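Local structure of cpftsy (Physcomitrella patens, 4AK9) at residues A[21-26]-A[313-318]; A[31-36]-A[87-92]; A[54-59]-A[68-73]; A[61-66]-A[247-252]; A[94-99]-A[280-285]. The protein probably acts as the GTP-binding receptor of the chloroplast signal recognition particle, a SIMIBI GTPase taking part in protein transport and chloroplast biogenesis. All coordinates share one frame; numbering follows the deposited sequence.

Interaction 1. Residues A[21-26]-A[313-318]; sequences SGFSKT and VDALFP
Phe23 faces Ala315 with 6.4 Å between Phe23 CA and Ala315 CA, the shortest such spacing of the two segments. Phe23 is the junction between helices 16-22 and 24-30: it leaves helical geometry after the first (phi -97°, psi 17°) and sits at the N-cap position of the second, where Ser24 N reaches back to Ser21 O at 3.2 Å. The other partner is the last turn of helix 309-316, closed by Phe317 N bonding to Val313 O before the chain ends at Pro318.

One methyl does most of the work. Leu316 CD2 lies 4.0 Å from Phe23 CB and about as far from Phe23 CG and CD1, so it meets the root of the ring rather than its far end. The same methyl touches Thr26 CG2 at 3.8 Å. Thr26 offers that methyl because CG2 stands anti to its backbone N while OG1, on the other branch (chi1 -64°), hydrogen-bonds to Gly278 N. At the ring's other flank Phe23 CD2 lies 4.3 Å from Ala315 CB, and the ring also meets Phe312 edge-to-face.

All four touching residues are buried, and what they share across the contact is carbon. A polar tie between helices 24-30 and 309-316 lies just outside, where Arg27 NH1 hydrogen-bonds to Ala315 O. The C-terminal helix of the GTPase domain is thus fitted against the N-terminal helices by hydrophobic packing, with the threonine divided between an apolar face and a hydrogen-bonding one.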
# COMPACT_ATOMS: atom_id res chain seq x y z
N SER A 21 13.73 10.40 13.85
CA SER A 21 12.73 11.37 13.43
C SER A 21 12.15 11.01 12.07
O SER A 21 10.96 11.24 11.82
CB SER A 21 13.31 12.79 13.42
OG SER A 21 14.21 12.94 12.34
N GLY A 22 12.99 10.46 11.20
CA GLY A 22 12.54 10.06 9.87
C GLY A 22 11.40 9.04 9.88
O GLY A 22 10.48 9.09 9.05
N PHE A 23 11.45 8.11 10.82
CA PHE A 23 10.40 7.10 10.89
C PHE A 23 9.28 7.39 11.88
O PHE A 23 8.52 6.49 12.22
CB PHE A 23 11.02 5.73 11.11
CG PHE A 23 11.75 5.22 9.90
CD1 PHE A 23 11.04 4.70 8.83
CD2 PHE A 23 13.13 5.33 9.79
CE1 PHE A 23 11.69 4.25 7.68
CE2 PHE A 23 13.80 4.86 8.64
CZ PHE A 23 13.08 4.33 7.59
N SER A 24 9.15 8.65 12.33
CA SER A 24 8.15 8.94 13.37
C SER A 24 6.72 8.64 12.93
O SER A 24 5.91 8.13 13.72
CB SER A 24 8.27 10.38 13.89
OG SER A 24 7.88 11.32 12.91
N LYS A 25 6.38 8.93 11.67
CA LYS A 25 5.01 8.62 11.24
C LYS A 25 4.73 7.13 11.18
O LYS A 25 3.64 6.68 11.54
CB LYS A 25 4.67 9.27 9.90
CG LYS A 25 4.61 10.78 9.95
CD LYS A 25 3.53 11.30 9.02
CE LYS A 25 3.89 12.67 8.44
NZ LYS A 25 3.61 13.83 9.35
N THR A 26 5.73 6.36 10.72
CA THR A 26 5.58 4.91 10.71
C THR A 26 5.47 4.38 12.13
O THR A 26 4.62 3.52 12.42
CB THR A 26 6.77 4.22 9.99
OG1 THR A 26 6.79 4.63 8.61
CG2 THR A 26 6.62 2.70 10.04
N VAL A 313 15.15 -1.26 12.84
CA VAL A 313 14.18 -1.93 13.69
C VAL A 313 14.01 -1.12 14.98
O VAL A 313 12.87 -0.91 15.46
CB VAL A 313 14.58 -3.40 13.99
CG1 VAL A 313 13.61 -4.02 15.02
CG2 VAL A 313 14.56 -4.23 12.69
N ASP A 314 15.12 -0.65 15.53
CA ASP A 314 15.05 0.21 16.73
C ASP A 314 14.31 1.55 16.51
O ASP A 314 13.73 2.11 17.45
CB ASP A 314 16.45 0.47 17.27
CG ASP A 314 17.09 -0.79 17.83
OD1 ASP A 314 16.37 -1.74 18.23
OD2 ASP A 314 18.34 -0.83 17.88
N ALA A 315 14.34 2.07 15.29
CA ALA A 315 13.60 3.27 14.96
C ALA A 315 12.09 3.03 14.86
O ALA A 315 11.30 3.91 15.21
CB ALA A 315 14.14 3.90 13.67
N LEU A 316 11.69 1.86 14.39
CA LEU A 316 10.28 1.51 14.32
C LEU A 316 9.73 1.11 15.68
O LEU A 316 8.58 1.41 16.00
CB LEU A 316 10.08 0.32 13.40
CG LEU A 316 10.47 0.54 11.94
CD1 LEU A 316 9.85 -0.58 11.11
CD2 LEU A 316 9.98 1.87 11.51
N PHE A 317 10.57 0.43 16.46
CA PHE A 317 10.14 -0.16 17.73
C PHE A 317 11.15 0.16 18.83
O PHE A 317 11.88 -0.72 19.27
CB PHE A 317 10.05 -1.68 17.61
CG PHE A 317 9.02 -2.16 16.64
CD1 PHE A 317 7.67 -2.09 16.93
CD2 PHE A 317 9.42 -2.73 15.42
CE1 PHE A 317 6.72 -2.56 16.01
CE2 PHE A 317 8.48 -3.21 14.50
CZ PHE A 317 7.14 -3.13 14.80
N PRO A 318 11.20 1.42 19.27
CA PRO A 318 12.18 1.76 20.31
C PRO A 318 11.83 1.11 21.66
O PRO A 318 10.68 0.70 21.90
CB PRO A 318 12.06 3.28 20.41
CG PRO A 318 10.68 3.59 19.96
CD PRO A 318 10.35 2.56 18.91
OXT PRO A 318 12.70 0.98 22.53

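Interaction 2. Residues A[31-36]-A[87-92]; sequences AVVDEL and QIKEAL
Lys89 starts toward Asp34 with CG anti to its backbone N (chi1 176°), then bends at each of its next three torsions, folding the end of the chain round to the carboxylate. Asp34 meets it with CG swung beside its own backbone N, opposite the carbonyl carbon (chi1 -62°), which brings OD1 round to the lysine.

The salt bridge runs from Lys89 NZ to Asp34 OD1 at 3.1 Å. As a hydrogen bond it is weak, and Lys89 CE lies as close to OD1 as NZ does, so the lysine comes in with the last C-N bond broadside to the oxygen. Asp34 OD2 stands farther off, 3.8 Å from Lys89 NZ. Inward of the charged pair, Val33 CG1 has two carbon neighbours: it touches Lys89 CE at 4.0 Å and meets Leu92 CD2 tip to tip at the same distance. Lys89 and Leu92 also pack on Phe317, while Val33 turns to Leu52 and Val55 of helix 45-58.

The two short helical segments run roughly antiparallel, at 145°, with their axes 10.6 Å apart at closest approach. Were Lys89 shortened to an alanine, Asp34 would probably lose this charged mate and Val33 CG1 part of its cover.

Since Asp34 is exposed while Val33 and Leu92 are buried, the contact grades from charge at the surface to hydrocarbon inside. The lysine spans both, its CE against valine and its ammonium at the carboxylate, so the ion pair closes the outer edge of an apolar seam between helices 32-37 and 85-101 of the helical bundle.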
# COMPACT_ATOMS: atom_id res chain seq x y z
N ALA A 31 2.95 1.89 17.09
CA ALA A 31 2.87 2.00 18.56
C ALA A 31 1.69 1.24 19.16
O ALA A 31 1.74 0.79 20.32
CB ALA A 31 2.84 3.47 18.98
N VAL A 32 0.63 1.07 18.39
CA VAL A 32 -0.51 0.34 18.92
C VAL A 32 -0.18 -1.13 19.22
O VAL A 32 -0.94 -1.80 19.93
CB VAL A 32 -1.73 0.43 17.98
CG1 VAL A 32 -1.99 1.88 17.58
CG2 VAL A 32 -1.53 -0.45 16.76
N VAL A 33 0.94 -1.63 18.69
CA VAL A 33 1.34 -3.02 18.92
C VAL A 33 1.48 -3.33 20.41
O VAL A 33 0.96 -4.35 20.90
CB VAL A 33 2.62 -3.40 18.14
CG1 VAL A 33 3.21 -4.71 18.64
CG2 VAL A 33 2.30 -3.50 16.64
N ASP A 34 2.15 -2.45 21.14
CA ASP A 34 2.31 -2.62 22.59
C ASP A 34 0.96 -2.68 23.32
O ASP A 34 0.73 -3.56 24.16
CB ASP A 34 3.16 -1.49 23.18
CG ASP A 34 4.57 -1.45 22.63
OD1 ASP A 34 5.36 -2.39 22.91
OD2 ASP A 34 4.89 -0.48 21.91
N GLU A 35 0.07 -1.76 22.98
CA GLU A 35 -1.28 -1.77 23.55
C GLU A 35 -2.00 -3.07 23.25
O GLU A 35 -2.60 -3.69 24.14
CB GLU A 35 -2.09 -0.62 22.97
CG GLU A 35 -3.55 -0.63 23.39
CD GLU A 35 -3.83 0.34 24.54
OE1 GLU A 35 -2.87 0.96 25.04
OE2 GLU A 35 -5.02 0.49 24.92
N LEU A 36 -1.94 -3.48 21.99
CA LEU A 36 -2.58 -4.70 21.54
C LEU A 36 -2.11 -5.92 22.30
O LEU A 36 -2.88 -6.83 22.62
CB LEU A 36 -2.26 -4.90 20.05
CG LEU A 36 -2.92 -6.07 19.34
CD1 LEU A 36 -4.44 -5.97 19.47
CD2 LEU A 36 -2.51 -6.04 17.86
N GLN A 87 7.29 -10.94 25.29
CA GLN A 87 8.09 -11.92 24.56
C GLN A 87 7.72 -11.92 23.07
O GLN A 87 8.57 -12.14 22.20
CB GLN A 87 7.91 -13.33 25.13
CG GLN A 87 8.63 -13.56 26.46
CD GLN A 87 8.20 -14.86 27.12
OE1 GLN A 87 7.92 -15.87 26.44
NE2 GLN A 87 8.15 -14.85 28.44
N ILE A 88 6.43 -11.71 22.80
CA ILE A 88 5.94 -11.69 21.42
C ILE A 88 6.50 -10.45 20.71
O ILE A 88 6.93 -10.53 19.55
CB ILE A 88 4.41 -11.71 21.40
CG1 ILE A 88 3.92 -13.11 21.78
CG2 ILE A 88 3.87 -11.33 20.01
CD1 ILE A 88 2.43 -13.14 22.07
N LYS A 89 6.51 -9.34 21.43
CA LYS A 89 7.07 -8.08 20.95
C LYS A 89 8.54 -8.24 20.61
O LYS A 89 8.99 -7.80 19.55
CB LYS A 89 6.91 -6.99 22.01
CG LYS A 89 7.55 -5.64 21.65
CD LYS A 89 7.00 -5.11 20.33
CE LYS A 89 6.67 -3.63 20.39
NZ LYS A 89 7.76 -2.81 20.99
N GLU A 90 9.30 -8.88 21.49
CA GLU A 90 10.69 -9.16 21.17
C GLU A 90 10.84 -10.05 19.96
O GLU A 90 11.73 -9.82 19.16
CB GLU A 90 11.45 -9.76 22.37
CG GLU A 90 12.05 -8.68 23.28
CD GLU A 90 12.74 -7.54 22.50
OE1 GLU A 90 13.68 -7.82 21.72
OE2 GLU A 90 12.32 -6.37 22.68
N ALA A 91 9.97 -11.06 19.80
CA ALA A 91 10.11 -11.97 18.67
C ALA A 91 9.78 -11.24 17.37
O ALA A 91 10.39 -11.49 16.32
CB ALA A 91 9.22 -13.19 18.83
N LEU A 92 8.79 -10.34 17.45
CA LEU A 92 8.42 -9.52 16.30
C LEU A 92 9.63 -8.72 15.78
O LEU A 92 9.92 -8.73 14.59
CB LEU A 92 7.28 -8.58 16.69
CG LEU A 92 6.89 -7.49 15.66
CD1 LEU A 92 6.33 -8.13 14.37
CD2 LEU A 92 5.87 -6.56 16.26

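Interaction 3. Residues A[54-59]-A[68-73]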
# COMPACT_ATOMS: atom_id res chain seq x y z
N GLU A 54 -2.68 -7.14 10.80
CA GLU A 54 -3.35 -5.98 10.19
C GLU A 54 -2.66 -4.65 10.53
O GLU A 54 -2.58 -3.78 9.69
CB GLU A 54 -4.85 -5.94 10.52
CG GLU A 54 -5.60 -7.16 9.97
CD GLU A 54 -6.90 -6.81 9.25
OE1 GLU A 54 -7.92 -6.51 9.92
OE2 GLU A 54 -6.90 -6.85 7.99
N VAL A 55 -2.11 -4.50 11.73
CA VAL A 55 -1.37 -3.29 12.04
C VAL A 55 -0.13 -3.19 11.13
O VAL A 55 0.18 -2.10 10.57
CB VAL A 55 -0.99 -3.26 13.54
CG1 VAL A 55 0.02 -2.18 13.77
CG2 VAL A 55 -2.27 -3.02 14.37
N LEU A 56 0.55 -4.30 10.92
CA LEU A 56 1.67 -4.33 9.98
C LEU A 56 1.27 -3.96 8.55
O LEU A 56 2.01 -3.23 7.88
CB LEU A 56 2.35 -5.70 9.96
CG LEU A 56 2.92 -6.20 11.30
CD1 LEU A 56 3.68 -7.50 11.08
CD2 LEU A 56 3.81 -5.13 11.94
N LEU A 57 0.11 -4.43 8.10
CA LEU A 57 -0.38 -4.12 6.75
C LEU A 57 -0.63 -2.62 6.60
O LEU A 57 -0.36 -2.04 5.53
CB LEU A 57 -1.65 -4.93 6.41
CG LEU A 57 -1.51 -6.46 6.27
CD1 LEU A 57 -2.89 -7.09 5.97
CD2 LEU A 57 -0.52 -6.89 5.19
N VAL A 58 -1.09 -1.97 7.66
CA VAL A 58 -1.30 -0.53 7.64
C VAL A 58 0.02 0.20 7.34
O VAL A 58 0.05 1.18 6.59
CB VAL A 58 -1.96 -0.04 8.95
CG1 VAL A 58 -2.07 1.49 8.95
CG2 VAL A 58 -3.35 -0.71 9.12
N SER A 59 1.13 -0.29 7.89
CA SER A 59 2.44 0.29 7.60
C SER A 59 3.12 -0.28 6.34
O SER A 59 4.30 -0.04 6.10
CB SER A 59 3.38 0.21 8.81
OG SER A 59 2.95 1.10 9.83
N LYS A 68 4.48 -14.00 6.85
CA LYS A 68 5.60 -14.80 7.33
C LYS A 68 6.17 -14.30 8.65
O LYS A 68 6.66 -15.10 9.45
CB LYS A 68 6.69 -14.91 6.28
CG LYS A 68 7.44 -13.64 6.07
CD LYS A 68 8.65 -13.89 5.19
CE LYS A 68 8.25 -14.49 3.86
NZ LYS A 68 9.35 -14.35 2.87
N ILE A 69 6.10 -12.99 8.91
CA ILE A 69 6.50 -12.47 10.22
C ILE A 69 5.62 -13.01 11.33
O ILE A 69 6.13 -13.50 12.34
CB ILE A 69 6.44 -10.93 10.25
CG1 ILE A 69 7.55 -10.37 9.38
CG2 ILE A 69 6.59 -10.42 11.68
CD1 ILE A 69 7.44 -8.88 9.07
N VAL A 70 4.31 -12.92 11.16
CA VAL A 70 3.40 -13.33 12.21
C VAL A 70 3.31 -14.86 12.33
O VAL A 70 3.19 -15.39 13.45
CB VAL A 70 2.03 -12.63 12.02
CG1 VAL A 70 1.00 -13.11 13.04
CG2 VAL A 70 2.22 -11.09 12.14
N ASP A 71 3.43 -15.57 11.21
CA ASP A 71 3.31 -17.03 11.21
C ASP A 71 4.39 -17.67 12.08
O ASP A 71 4.11 -18.59 12.83
CB ASP A 71 3.35 -17.58 9.79
CG ASP A 71 2.51 -18.86 9.63
OD1 ASP A 71 1.55 -19.07 10.41
OD2 ASP A 71 2.82 -19.65 8.71
N THR A 72 5.60 -17.14 12.01
CA THR A 72 6.69 -17.59 12.90
C THR A 72 6.34 -17.42 14.39
O THR A 72 6.64 -18.28 15.24
CB THR A 72 7.99 -16.82 12.56
OG1 THR A 72 8.29 -17.00 11.17
CG2 THR A 72 9.14 -17.32 13.39
N ILE A 73 5.70 -16.30 14.72
CA ILE A 73 5.26 -16.03 16.08
C ILE A 73 4.18 -17.01 16.51
O ILE A 73 4.21 -17.52 17.64
CB ILE A 73 4.72 -14.59 16.21
CG1 ILE A 73 5.85 -13.58 15.96
CG2 ILE A 73 4.04 -14.34 17.57
CD1 ILE A 73 5.34 -12.15 15.86
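Helices 45-58 and 63-78 come no closer in these segments than 9.4 Å, between Leu56 CA and Val70 CA, so only side chains bridge them.

The bridge is a single leucine methyl. Leu56 CD1 reaches Val70 CG2 at 4.0 Å and Ile69 CG2 at 4.2 Å, resting on one methyl from each of two successive residues. Leu56 CG lies beside its own backbone N (chi1 -58°), and the nearly extended second torsion (-174°) carries CD1 outward to the facing helix. Ile69 and Val70 present different branches: CG2 of the isoleucine is anti to its backbone N, whereas CG2 of the valine is anti to its carbonyl carbon. Both methyls come to the same leucine branch from neighbouring positions of the helix. On another side of that helix Thr72 OG1 bonds back to Lys68 O at 3.0 Å, nearly in line with the carbonyl (171°), so the threonine hydroxyl is satisfied within its own turn.

All three apolar residues are buried in the helical bundle. Leu56 also packs on Leu30 of helix 24-30 and on Phe61 in the connection between the two helices, while Ile69 leans on Leu92 and Leu99 of helix 85-101. Helix 45-58 also borders the second subunit, where Glu54 OE2 hydrogen-bonds to Gln254 NE2 of that subunit; Lys68, on helix 63-78, forms a salt bridge with Asp286 of helix 280-288.

Interaction 4. Residues A[61-66]-A[247-252]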
# COMPACT_ATOMS: atom_id res chain seq x y z
N PHE A 61 4.13 -3.32 5.51
CA PHE A 61 4.56 -4.71 5.41
C PHE A 61 3.50 -5.39 4.52
O PHE A 61 2.30 -5.42 4.87
CB PHE A 61 4.57 -5.35 6.79
CG PHE A 61 5.56 -4.74 7.74
CD1 PHE A 61 5.25 -3.57 8.43
CD2 PHE A 61 6.77 -5.36 7.97
CE1 PHE A 61 6.15 -3.02 9.31
CE2 PHE A 61 7.68 -4.81 8.86
CZ PHE A 61 7.37 -3.64 9.54
N GLY A 62 3.91 -5.88 3.35
CA GLY A 62 2.92 -6.42 2.41
C GLY A 62 2.32 -7.75 2.87
O GLY A 62 2.84 -8.37 3.81
N PRO A 63 1.21 -8.19 2.23
CA PRO A 63 0.52 -9.40 2.74
C PRO A 63 1.48 -10.59 2.92
O PRO A 63 1.43 -11.26 3.95
CB PRO A 63 -0.51 -9.69 1.64
CG PRO A 63 -0.89 -8.27 1.14
CD PRO A 63 0.46 -7.52 1.14
N LYS A 64 2.36 -10.85 1.96
CA LYS A 64 3.25 -11.99 2.12
C LYS A 64 4.28 -11.82 3.23
O LYS A 64 4.60 -12.78 3.93
CB LYS A 64 3.94 -12.34 0.81
CG LYS A 64 2.95 -12.87 -0.20
CD LYS A 64 3.67 -13.24 -1.47
CE LYS A 64 2.76 -12.99 -2.66
NZ LYS A 64 3.43 -12.14 -3.70
N THR A 65 4.82 -10.61 3.36
CA THR A 65 5.84 -10.33 4.37
C THR A 65 5.23 -10.38 5.79
O THR A 65 5.79 -10.99 6.73
CB THR A 65 6.49 -8.92 4.11
OG1 THR A 65 7.09 -8.91 2.80
CG2 THR A 65 7.55 -8.56 5.16
N ALA A 66 4.07 -9.74 5.95
CA ALA A 66 3.35 -9.75 7.23
C ALA A 66 2.93 -11.18 7.62
O ALA A 66 3.00 -11.55 8.80
CB ALA A 66 2.09 -8.82 7.17
N THR A 247 5.22 6.13 -2.03
CA THR A 247 4.34 5.22 -2.75
C THR A 247 4.24 3.88 -2.04
O THR A 247 3.45 3.03 -2.43
CB THR A 247 4.79 5.02 -4.23
OG1 THR A 247 6.06 4.35 -4.28
CG2 THR A 247 4.88 6.37 -4.90
N GLY A 248 5.03 3.71 -0.99
CA GLY A 248 4.96 2.49 -0.19
C GLY A 248 5.13 1.21 -1.00
O GLY A 248 6.00 1.11 -1.89
N LEU A 249 4.27 0.24 -0.74
CA LEU A 249 4.41 -1.07 -1.36
C LEU A 249 4.21 -0.98 -2.87
O LEU A 249 4.61 -1.85 -3.64
CB LEU A 249 3.36 -2.03 -0.77
CG LEU A 249 3.68 -3.51 -0.84
CD1 LEU A 249 4.74 -3.85 0.18
CD2 LEU A 249 2.43 -4.34 -0.59
N ASN A 250 3.54 0.09 -3.29
CA ASN A 250 3.35 0.29 -4.72
C ASN A 250 4.64 0.42 -5.50
O ASN A 250 4.64 0.22 -6.72
CB ASN A 250 2.40 1.48 -4.97
CG ASN A 250 1.00 1.18 -4.52
OD1 ASN A 250 0.51 0.03 -4.66
ND2 ASN A 250 0.35 2.18 -3.93
N MET A 251 5.75 0.69 -4.81
CA MET A 251 7.07 0.75 -5.45
C MET A 251 7.57 -0.60 -5.96
O MET A 251 8.48 -0.63 -6.79
CB MET A 251 8.13 1.32 -4.49
CG MET A 251 8.65 0.26 -3.49
SD MET A 251 9.73 0.85 -2.18
CE MET A 251 9.14 2.49 -1.79
N LEU A 252 7.01 -1.71 -5.49
CA LEU A 252 7.45 -3.04 -5.93
C LEU A 252 7.27 -3.26 -7.43
O LEU A 252 8.09 -3.95 -8.04
CB LEU A 252 6.72 -4.16 -5.17
CG LEU A 252 7.38 -4.86 -3.98
CD1 LEU A 252 8.05 -3.89 -3.04
CD2 LEU A 252 6.33 -5.70 -3.23
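Van der Waals contact alone joins Gly62 and Pro63 to Leu249, both branches of the leucine ending on the backbone that leads into helix 63-78. Leu249 CD2 lies 3.7 Å from Gly62 CA and 4.1 Å from Pro63 CD, while Leu249 CD1 stands 3.9 Å from both N and CA of Gly62. The fork thus straddles the glycine. Leu249 CG, roughly anti to the backbone N (chi1 -156°), extends toward it. A CB on Gly62 would come only about 3.0 Å from Leu249 CD2, so the bare glycine makes room for this close approach.

The hydrogen bonds nearby involve backbone atoms of Gly62 and Leu249. Gly62 O, at the N-cap position, accepts Ala66 N at 2.8 Å, and Gly62 N bonds to Ser283 OG. On the partner side Leu249 N bonds to Asp60 OD2, a polar link between the same two regions just beyond the contact.

With an alanine at Leu249 both methyl branches would be gone, which is likely to open a gap over Gly62 CA and Pro63 CD.

The contact joins the helical bundle to the GTPase domain, at the turn between helices 45-58 and 63-78 on one side and the approach to helix 251-261 on the other. Leu249 also rests on Ser283 of helix 280-288, and across the subunit interface Asn250 of the second subunit packs on both Pro63 and Leu249.

Interaction 5. Residues A[94-99]-A[280-285]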
# COMPACT_ATOMS: atom_id res chain seq x y z
N LYS A 94 12.87 -9.33 16.34
CA LYS A 94 13.91 -10.23 15.83
C LYS A 94 13.59 -10.81 14.47
O LYS A 94 14.47 -10.95 13.64
CB LYS A 94 14.21 -11.36 16.82
CG LYS A 94 14.85 -10.85 18.08
CD LYS A 94 15.01 -11.94 19.14
CE LYS A 94 15.58 -11.33 20.42
NZ LYS A 94 15.25 -12.15 21.63
N ASN A 95 12.32 -11.14 14.24
CA ASN A 95 11.91 -11.70 12.97
C ASN A 95 12.06 -10.67 11.87
O ASN A 95 12.45 -11.02 10.75
CB ASN A 95 10.47 -12.19 13.01
CG ASN A 95 10.28 -13.41 13.90
OD1 ASN A 95 11.25 -14.07 14.27
ND2 ASN A 95 9.03 -13.70 14.24
N ILE A 96 11.80 -9.41 12.19
CA ILE A 96 11.97 -8.36 11.19
C ILE A 96 13.45 -8.17 10.89
O ILE A 96 13.85 -8.06 9.74
CB ILE A 96 11.30 -7.02 11.61
CG1 ILE A 96 9.79 -7.22 11.64
CG2 ILE A 96 11.68 -5.90 10.62
CD1 ILE A 96 9.02 -6.12 12.37
N PHE A 97 14.28 -8.18 11.93
CA PHE A 97 15.72 -8.13 11.72
C PHE A 97 16.21 -9.28 10.85
O PHE A 97 17.01 -9.09 9.94
CB PHE A 97 16.46 -8.12 13.06
CG PHE A 97 17.95 -8.12 12.90
CD1 PHE A 97 18.62 -6.94 12.64
CD2 PHE A 97 18.67 -9.30 12.98
CE1 PHE A 97 20.00 -6.95 12.48
CE2 PHE A 97 20.05 -9.30 12.83
CZ PHE A 97 20.71 -8.12 12.58
N LYS A 98 15.72 -10.50 11.11
CA LYS A 98 16.13 -11.64 10.29
C LYS A 98 15.74 -11.51 8.83
O LYS A 98 16.55 -11.79 7.95
CB LYS A 98 15.58 -12.94 10.88
CG LYS A 98 16.27 -13.27 12.18
CD LYS A 98 15.75 -14.55 12.81
CE LYS A 98 16.13 -15.79 11.98
NZ LYS A 98 15.18 -16.09 10.86
N LEU A 99 14.50 -11.09 8.58
CA LEU A 99 14.04 -10.92 7.21
C LEU A 99 14.92 -9.91 6.49
O LEU A 99 15.16 -10.06 5.29
CB LEU A 99 12.61 -10.39 7.18
CG LEU A 99 11.50 -11.39 7.45
CD1 LEU A 99 10.18 -10.74 7.01
CD2 LEU A 99 11.75 -12.68 6.68
N CYS A 280 7.48 -0.72 4.00
CA CYS A 280 7.84 -1.02 2.61
C CYS A 280 9.33 -1.36 2.47
O CYS A 280 9.71 -2.14 1.59
CB CYS A 280 7.46 0.13 1.65
SG CYS A 280 8.44 1.63 1.83
N VAL A 281 10.16 -0.83 3.36
CA VAL A 281 11.57 -1.21 3.41
C VAL A 281 11.73 -2.73 3.59
O VAL A 281 12.57 -3.38 2.93
CB VAL A 281 12.29 -0.47 4.55
CG1 VAL A 281 13.73 -0.97 4.73
CG2 VAL A 281 12.26 1.03 4.29
N VAL A 282 10.97 -3.30 4.51
CA VAL A 282 11.07 -4.73 4.78
C VAL A 282 10.52 -5.53 3.63
O VAL A 282 11.12 -6.51 3.18
CB VAL A 282 10.30 -5.07 6.10
CG1 VAL A 282 10.47 -6.58 6.44
CG2 VAL A 282 10.83 -4.18 7.21
N SER A 283 9.39 -5.09 3.10
CA SER A 283 8.75 -5.80 2.00
C SER A 283 9.62 -5.86 0.76
O SER A 283 9.67 -6.89 0.08
CB SER A 283 7.44 -5.12 1.65
OG SER A 283 6.56 -5.13 2.79
N VAL A 284 10.29 -4.75 0.44
CA VAL A 284 11.14 -4.75 -0.76
C VAL A 284 12.35 -5.68 -0.59
O VAL A 284 12.70 -6.43 -1.50
CB VAL A 284 11.51 -3.30 -1.25
CG1 VAL A 284 12.62 -2.71 -0.45
CG2 VAL A 284 11.98 -3.36 -2.71
N VAL A 285 12.95 -5.69 0.59
CA VAL A 285 14.10 -6.58 0.82
C VAL A 285 13.64 -8.04 0.78
O VAL A 285 14.26 -8.88 0.14
CB VAL A 285 14.78 -6.26 2.16
CG1 VAL A 285 15.87 -7.33 2.48
CG2 VAL A 285 15.41 -4.86 2.08
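Val282 sends its two methyls to two different residues of helix 85-101, and these apolar pairs carry the contact. Val282 CG2 meets Ile96 CG2 at 3.9 Å, the side chains crossing at about a right angle; Val282 CG1 lies 4.2 Å from Leu99 CD1. The torsions divide the labour: with chi1 at -177°, CG1 is anti to the backbone N and CG2 anti to the carbonyl carbon, and the fork opens across one turn of the facing helix. Ile96 answers with its CG2 branch, while its longer arm, CG1 and CD1, leads off to Phe317.

A looser contact of side chain with backbone lies one turn along, where Val285 CG1 stands 4.0 Å from Leu99 O. That carbonyl is met here by a methyl, a packing contact and nothing more.

The helical segments cross at 46°, their axes 10.3 Å apart at closest approach. Leu99 CA and Val282 CA are the nearest pair of CA atoms, at 7.3 Å. Phe61 and Phe312 close in on Val282 as well, and Leu99 also packs on Lys68 of helix 63-78.

Ile96, Val282 and Val285 are buried, and the join between helical bundle and GTPase domain is mainly hydrocarbon here, with one backbone carbonyl met by a methyl. A polar link lies on the neighbouring face of helix 280-288, where Ser283 OG bonds to Asp60 O; branched aliphatic side chains thus do the packing here, and a buried hydroxyl bonds beside them.

From the N terminus, interaction 1 opens at 21-26 and closes only at the C-terminal helix, so its loop takes in all the other contacts and joins the N-terminal helices to the last helix of the GTPase domain. Inside it, interaction 2 closes a loop within the helical bundle, and interaction 3 nests within that. Interaction 4 opens at 61-66, crosses both 2 and 3 along the chain, and closes at 247-252. Interaction 5, in series after 2 and 3, opens at 94-99 and closes at 280-285, crossing 4. Interactions 2 and 3 tie the bundle together, whereas 4 and 5 fasten it to the GTPase domain. Phe317 links interaction 1 to 2 and 5; Phe61 links 4 to 3 and 5.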